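2-Cys peroxiredoxin (Plasmodium yoelii, PDB 2H01) probably reduces hydrogen peroxide and organic hydroperoxides to water and alcohols as a thiol-specific, thioredoxin-dependent peroxidase of the 2-Cys peroxiredoxin family. Local coordinates at residues Y39-I52 and A81-I95. Numbering follows the deposited sequence.
Sequences YPLDFTFVCPSEII and AWKKTPLSQGGIGNI
Trp82, in the last turn of helix 76-83, lies against Asp42 and Phe43 in the loop that carries Cys47, the predicted peroxidatic cysteine, just ahead of helix 49-56, whose N-cap is Pro48, in this thioredoxin-fold peroxiredoxin. The tight part is the indole, carried across by a CG anti to the backbone N (chi1 -162°). Asp42 CA sits 3.7 Å from the centroid of the six-membered ring and 8° off its normal, a CH-pi contact, and Phe43 N hovers over the same face, 3.3 Å from Trp82 CE2. Ile92 CG1 of Trp82's own segment lies on the opposite face. Trp82 NE1 donates to Gly90 O at 3.1 Å, in the carbonyl plane on a lone pair, which with the packing on both faces helps to set the ring's rotation. Tyr39 OH donates to Asp42 OD1 on its syn side, while OD2 is hydrogen-bonded to His79 ND1 and the backbone N to Asp74 OD2, steadying the residue above the indole. Toward helix 49-56, Ile51 CD1 meets Trp82 CZ3 at 3.7 Å and Pro48 CG lies 3.7 Å from Ile92 CG2. Exposed on its outer side, Phe43 still lays its inner face on Trp82, CD1 to CD1 at 3.5 Å, with Thr85 OG1 at the ring's edge.

The periphery is looser: exposed Leu87 reaches the partly exposed Ile52 through a single methyl pair, CD2 to CD1 at 3.9 Å.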
loop_
_atom_site.group_PDB
_atom_site.type_symbol
_atom_site.label_atom_id
_atom_site.label_comp_id
_atom_site.label_asym_id
_atom_site.label_seq_id
_atom_site.Cartn_x
_atom_site.Cartn_y
_atom_site.Cartn_z
ATOM N N TYR A 39 -2.222 -4.872 6.569
ATOM C CA TYR A 39 -2.079 -5.001 8.010
ATOM C C TYR A 39 -3.144 -6.029 8.411
ATOM O O TYR A 39 -4.145 -6.196 7.722
ATOM C CB TYR A 39 -2.255 -3.657 8.730
ATOM C CG TYR A 39 -3.576 -2.961 8.522
ATOM C CD1 TYR A 39 -3.817 -2.209 7.372
ATOM C CD2 TYR A 39 -4.592 -3.048 9.486
ATOM C CE1 TYR A 39 -5.028 -1.560 7.184
ATOM C CE2 TYR A 39 -5.809 -2.406 9.308
ATOM C CZ TYR A 39 -6.018 -1.663 8.156
ATOM O OH TYR A 39 -7.214 -1.026 7.972
ATOM N N PRO A 40 -2.917 -6.755 9.513
ATOM C CA PRO A 40 -3.845 -7.777 10.004
ATOM C C PRO A 40 -5.285 -7.332 10.264
ATOM O O PRO A 40 -6.220 -7.758 9.584
ATOM C CB PRO A 40 -3.179 -8.264 11.295
ATOM C CG PRO A 40 -1.721 -8.002 11.070
ATOM C CD PRO A 40 -1.734 -6.654 10.389
ATOM N N LEU A 41 -5.450 -6.469 11.258
ATOM C CA LEU A 41 -6.779 -6.046 11.663
ATOM C C LEU A 41 -6.915 -4.644 12.205
ATOM O O LEU A 41 -5.946 -3.995 12.595
ATOM C CB LEU A 41 -7.293 -6.988 12.751
ATOM C CG LEU A 41 -7.387 -8.480 12.458
ATOM C CD1 LEU A 41 -7.573 -9.233 13.769
ATOM C CD2 LEU A 41 -8.537 -8.742 11.494
ATOM N N ASP A 42 -8.168 -4.221 12.248
ATOM C CA ASP A 42 -8.580 -2.939 12.779
ATOM C C ASP A 42 -8.833 -3.152 14.275
ATOM O O ASP A 42 -9.024 -4.280 14.721
ATOM C CB ASP A 42 -9.894 -2.521 12.128
ATOM C CG ASP A 42 -9.716 -1.942 10.737
ATOM O OD1 ASP A 42 -8.701 -2.221 10.057
ATOM O OD2 ASP A 42 -10.634 -1.212 10.327
ATOM N N PHE A 43 -8.831 -2.069 15.044
ATOM C CA PHE A 43 -9.119 -2.132 16.473
ATOM C C PHE A 43 -8.319 -3.065 17.400
ATOM O O PHE A 43 -8.777 -3.322 18.508
ATOM C CB PHE A 43 -10.618 -2.435 16.663
ATOM C CG PHE A 43 -11.533 -1.267 16.354
ATOM C CD1 PHE A 43 -11.513 -0.117 17.142
ATOM C CD2 PHE A 43 -12.443 -1.336 15.303
ATOM C CE1 PHE A 43 -12.395 0.945 16.887
ATOM C CE2 PHE A 43 -13.328 -0.283 15.039
ATOM C CZ PHE A 43 -13.306 0.855 15.831
ATOM N N THR A 44 -7.157 -3.580 16.989
ATOM C CA THR A 44 -6.388 -4.458 17.889
ATOM C C THR A 44 -5.681 -3.611 18.935
ATOM O O THR A 44 -5.820 -2.398 18.941
ATOM C CB THR A 44 -5.294 -5.304 17.158
ATOM O OG1 THR A 44 -4.217 -4.451 16.742
ATOM C CG2 THR A 44 -5.889 -6.043 15.950
ATOM N N PHE A 45 -4.911 -4.250 19.812
ATOM C CA PHE A 45 -4.199 -3.518 20.861
ATOM C C PHE A 45 -2.751 -3.218 20.493
ATOM O O PHE A 45 -1.970 -2.735 21.309
ATOM C CB PHE A 45 -4.272 -4.281 22.189
ATOM C CG PHE A 45 -5.682 -4.445 22.712
ATOM C CD1 PHE A 45 -6.599 -3.398 22.614
ATOM C CD2 PHE A 45 -6.087 -5.634 23.301
ATOM C CE1 PHE A 45 -7.896 -3.536 23.090
ATOM C CE2 PHE A 45 -7.388 -5.786 23.785
ATOM C CZ PHE A 45 -8.296 -4.734 23.680
ATOM N N VAL A 46 -2.400 -3.522 19.252
ATOM C CA VAL A 46 -1.069 -3.245 18.731
ATOM C C VAL A 46 -1.224 -1.913 18.015
ATOM O O VAL A 46 -2.084 -1.791 17.141
ATOM C CB VAL A 46 -0.646 -4.313 17.708
ATOM C CG1 VAL A 46 0.709 -3.948 17.091
ATOM C CG2 VAL A 46 -0.589 -5.690 18.389
ATOM N N CYS A 47 -0.422 -0.913 18.382
ATOM C CA CYS A 47 -0.520 0.395 17.733
ATOM C C CYS A 47 -0.318 0.245 16.226
ATOM O O CYS A 47 0.516 -0.546 15.774
ATOM C CB CYS A 47 0.522 1.368 18.291
ATOM S SG CYS A 47 2.210 1.009 17.806
ATOM N N PRO A 48 -1.083 1.007 15.429
ATOM C CA PRO A 48 -0.982 0.948 13.969
ATOM C C PRO A 48 0.121 1.867 13.475
ATOM O O PRO A 48 -0.145 2.835 12.771
ATOM C CB PRO A 48 -2.355 1.424 13.525
ATOM C CG PRO A 48 -2.647 2.520 14.541
ATOM C CD PRO A 48 -2.178 1.903 15.854
ATOM N N SER A 49 1.361 1.566 13.831
ATOM C CA SER A 49 2.461 2.430 13.429
ATOM C C SER A 49 2.634 2.548 11.912
ATOM O O SER A 49 3.149 3.549 11.437
ATOM C CB SER A 49 3.778 1.969 14.076
ATOM O OG SER A 49 4.258 0.771 13.488
ATOM N N GLU A 50 2.204 1.548 11.149
ATOM C CA GLU A 50 2.363 1.630 9.702
ATOM C C GLU A 50 1.340 2.571 9.083
ATOM O O GLU A 50 1.682 3.386 8.224
ATOM C CB GLU A 50 2.277 0.243 9.041
ATOM C CG GLU A 50 1.447 -0.782 9.795
ATOM C CD GLU A 50 2.197 -1.397 10.973
ATOM O OE1 GLU A 50 3.327 -1.895 10.770
ATOM O OE2 GLU A 50 1.650 -1.392 12.097
ATOM N N ILE A 51 0.084 2.491 9.489
ATOM C CA ILE A 51 -0.904 3.394 8.936
ATOM C C ILE A 51 -0.597 4.843 9.293
ATOM O O ILE A 51 -0.594 5.716 8.442
ATOM C CB ILE A 51 -2.321 3.033 9.387
ATOM C CG1 ILE A 51 -2.722 1.654 8.861
ATOM C CG2 ILE A 51 -3.286 4.102 8.956
ATOM C CD1 ILE A 51 -3.903 1.046 9.529
ATOM N N ILE A 52 -0.388 5.204 10.224
ATOM C CA ILE A 52 0.104 6.458 10.782
ATOM C C ILE A 52 1.527 6.749 10.320
ATOM O O ILE A 52 1.847 7.874 9.911
ATOM C CB ILE A 52 0.045 6.424 12.323
ATOM C CG1 ILE A 52 -1.323 5.924 12.793
ATOM C CG2 ILE A 52 0.343 7.799 12.897
ATOM C CD1 ILE A 52 -1.372 5.573 14.263
ATOM N N ALA A 81 -15.607 3.198 11.369
ATOM C CA ALA A 81 -15.712 3.263 12.818
ATOM C C ALA A 81 -14.338 3.426 13.462
ATOM O O ALA A 81 -14.218 4.041 14.523
ATOM C CB ALA A 81 -16.392 2.000 13.352
ATOM N N TRP A 82 -13.306 2.877 12.826
ATOM C CA TRP A 82 -11.952 2.974 13.365
ATOM C C TRP A 82 -11.373 4.366 13.126
ATOM O O TRP A 82 -10.552 4.844 13.905
ATOM C CB TRP A 82 -11.049 1.920 12.730
ATOM C CG TRP A 82 -9.795 1.647 13.493
ATOM C CD1 TRP A 82 -9.614 1.768 14.836
ATOM C CD2 TRP A 82 -8.589 1.072 12.977
ATOM N NE1 TRP A 82 -8.372 1.297 15.197
ATOM C CE2 TRP A 82 -7.723 0.862 14.073
ATOM C CE3 TRP A 82 -8.160 0.708 11.693
ATOM C CZ2 TRP A 82 -6.450 0.301 13.928
ATOM C CZ3 TRP A 82 -6.898 0.151 11.546
ATOM C CH2 TRP A 82 -6.055 -0.049 12.660
ATOM N N LYS A 83 -11.799 5.008 12.041
ATOM C CA LYS A 83 -11.339 6.354 11.733
ATOM C C LYS A 83 -12.028 7.341 12.679
ATOM O O LYS A 83 -11.467 8.382 13.015
ATOM C CB LYS A 83 -11.659 6.725 10.276
ATOM C CG LYS A 83 -10.852 5.961 9.230
ATOM C CD LYS A 83 -11.103 6.490 7.828
ATOM C CE LYS A 83 -10.680 7.946 7.706
ATOM N NZ LYS A 83 -10.779 8.463 6.318
ATOM N N LYS A 84 -13.250 7.013 13.098
ATOM C CA LYS A 84 -13.994 7.880 14.010
ATOM C C LYS A 84 -13.579 7.670 15.460
ATOM O O LYS A 84 -14.199 8.221 16.372
ATOM C CB LYS A 84 -15.497 7.646 13.868
ATOM C CG LYS A 84 -16.081 8.279 12.629
ATOM C CD LYS A 84 -17.536 7.928 12.477
ATOM C CE LYS A 84 -18.115 8.627 11.268
ATOM N NZ LYS A 84 -19.422 8.010 10.887
ATOM N N THR A 85 -12.529 6.873 15.658
ATOM C CA THR A 85 -12.006 6.582 16.994
ATOM C C THR A 85 -10.649 7.268 17.168
ATOM O O THR A 85 -9.680 6.940 16.477
ATOM C CB THR A 85 -11.839 5.059 17.212
ATOM O OG1 THR A 85 -13.098 4.404 16.995
ATOM C CG2 THR A 85 -11.367 4.771 18.631
ATOM N N PRO A 86 -10.565 8.222 18.110
ATOM C CA PRO A 86 -9.365 9.002 18.428
ATOM C C PRO A 86 -8.167 8.153 18.795
ATOM O O PRO A 86 -8.307 7.083 19.394
ATOM C CB PRO A 86 -9.809 9.868 19.608
ATOM C CG PRO A 86 -11.304 9.955 19.449
ATOM C CD PRO A 86 -11.663 8.557 19.036
ATOM N N LEU A 87 -6.985 8.645 18.440
ATOM C CA LEU A 87 -5.744 7.950 18.742
ATOM C C LEU A 87 -5.695 7.613 20.229
ATOM O O LEU A 87 -5.258 6.529 20.623
ATOM C CB LEU A 87 -4.545 8.838 18.405
ATOM C CG LEU A 87 -4.212 9.131 16.945
ATOM C CD1 LEU A 87 -2.996 10.047 16.882
ATOM C CD2 LEU A 87 -3.929 7.829 16.212
ATOM N N SER A 88 -6.238 8.519 21.028
ATOM C CA SER A 88 -6.200 8.419 22.469
ATOM C C SER A 88 -6.958 7.193 22.910
ATOM O O SER A 88 -6.735 6.673 23.993
ATOM C CB SER A 88 -6.811 9.666 23.087
ATOM O OG SER A 88 -7.148 10.594 22.079
ATOM N N GLN A 89 -7.861 6.730 22.058
ATOM C CA GLN A 89 -8.680 5.582 22.406
ATOM C C GLN A 89 -8.488 4.352 21.521
ATOM O O GLN A 89 -9.415 3.576 21.348
ATOM C CB GLN A 89 -10.152 5.974 22.545
ATOM C CG GLN A 89 -10.474 6.549 23.899
ATOM C CD GLN A 89 -11.653 7.496 23.897
ATOM O OE1 GLN A 89 -11.937 8.131 24.907
ATOM N NE2 GLN A 89 -12.344 7.585 22.777
ATOM N N GLY A 90 -7.281 4.173 20.988
ATOM C CA GLY A 90 -6.982 3.042 20.130
ATOM C C GLY A 90 -7.365 3.134 18.668
ATOM O O GLY A 90 -7.216 2.153 17.946
ATOM N N GLY A 91 -7.850 4.285 18.216
ATOM C CA GLY A 91 -8.228 4.402 16.815
ATOM C C GLY A 91 -7.102 4.902 15.931
ATOM O O GLY A 91 -5.985 5.089 16.413
ATOM N N ILE A 92 -7.398 5.131 14.656
ATOM C CA ILE A 92 -6.435 5.732 13.744
ATOM C C ILE A 92 -6.739 7.173 13.494
ATOM O O ILE A 92 -5.977 7.857 12.849
ATOM C CB ILE A 92 -6.378 4.997 12.405
ATOM C CG1 ILE A 92 -7.735 4.414 12.065
ATOM C CG2 ILE A 92 -5.307 3.946 12.413
ATOM C CD1 ILE A 92 -8.074 4.472 10.627
ATOM N N GLY A 93 -7.880 7.619 13.988
ATOM C CA GLY A 93 -8.350 8.962 13.740
ATOM C C GLY A 93 -8.615 9.203 12.280
ATOM O O GLY A 93 -8.838 8.278 11.512
ATOM N N ASN A 94 -8.560 10.463 11.895
ATOM C CA ASN A 94 -8.993 10.879 10.577
ATOM C C ASN A 94 -7.903 10.861 9.504
ATOM O O ASN A 94 -7.553 11.897 8.968
ATOM C CB ASN A 94 -9.617 12.252 10.655
ATOM C CG ASN A 94 -10.566 12.501 9.551
ATOM O OD1 ASN A 94 -10.948 13.630 9.303
ATOM N ND2 ASN A 94 -10.955 11.450 8.863
ATOM N N ILE A 95 -7.376 9.685 9.197
ATOM C CA ILE A 95 -6.372 9.571 8.158
ATOM C C ILE A 95 -6.908 9.988 6.803
ATOM O O ILE A 95 -8.095 9.899 6.519
ATOM C CB ILE A 95 -5.786 8.163 8.090
ATOM C CG1 ILE A 95 -6.842 7.161 7.613
ATOM C CG2 ILE A 95 -5.195 7.783 9.396
ATOM C CD1 ILE A 95 -6.287 6.011 6.869
#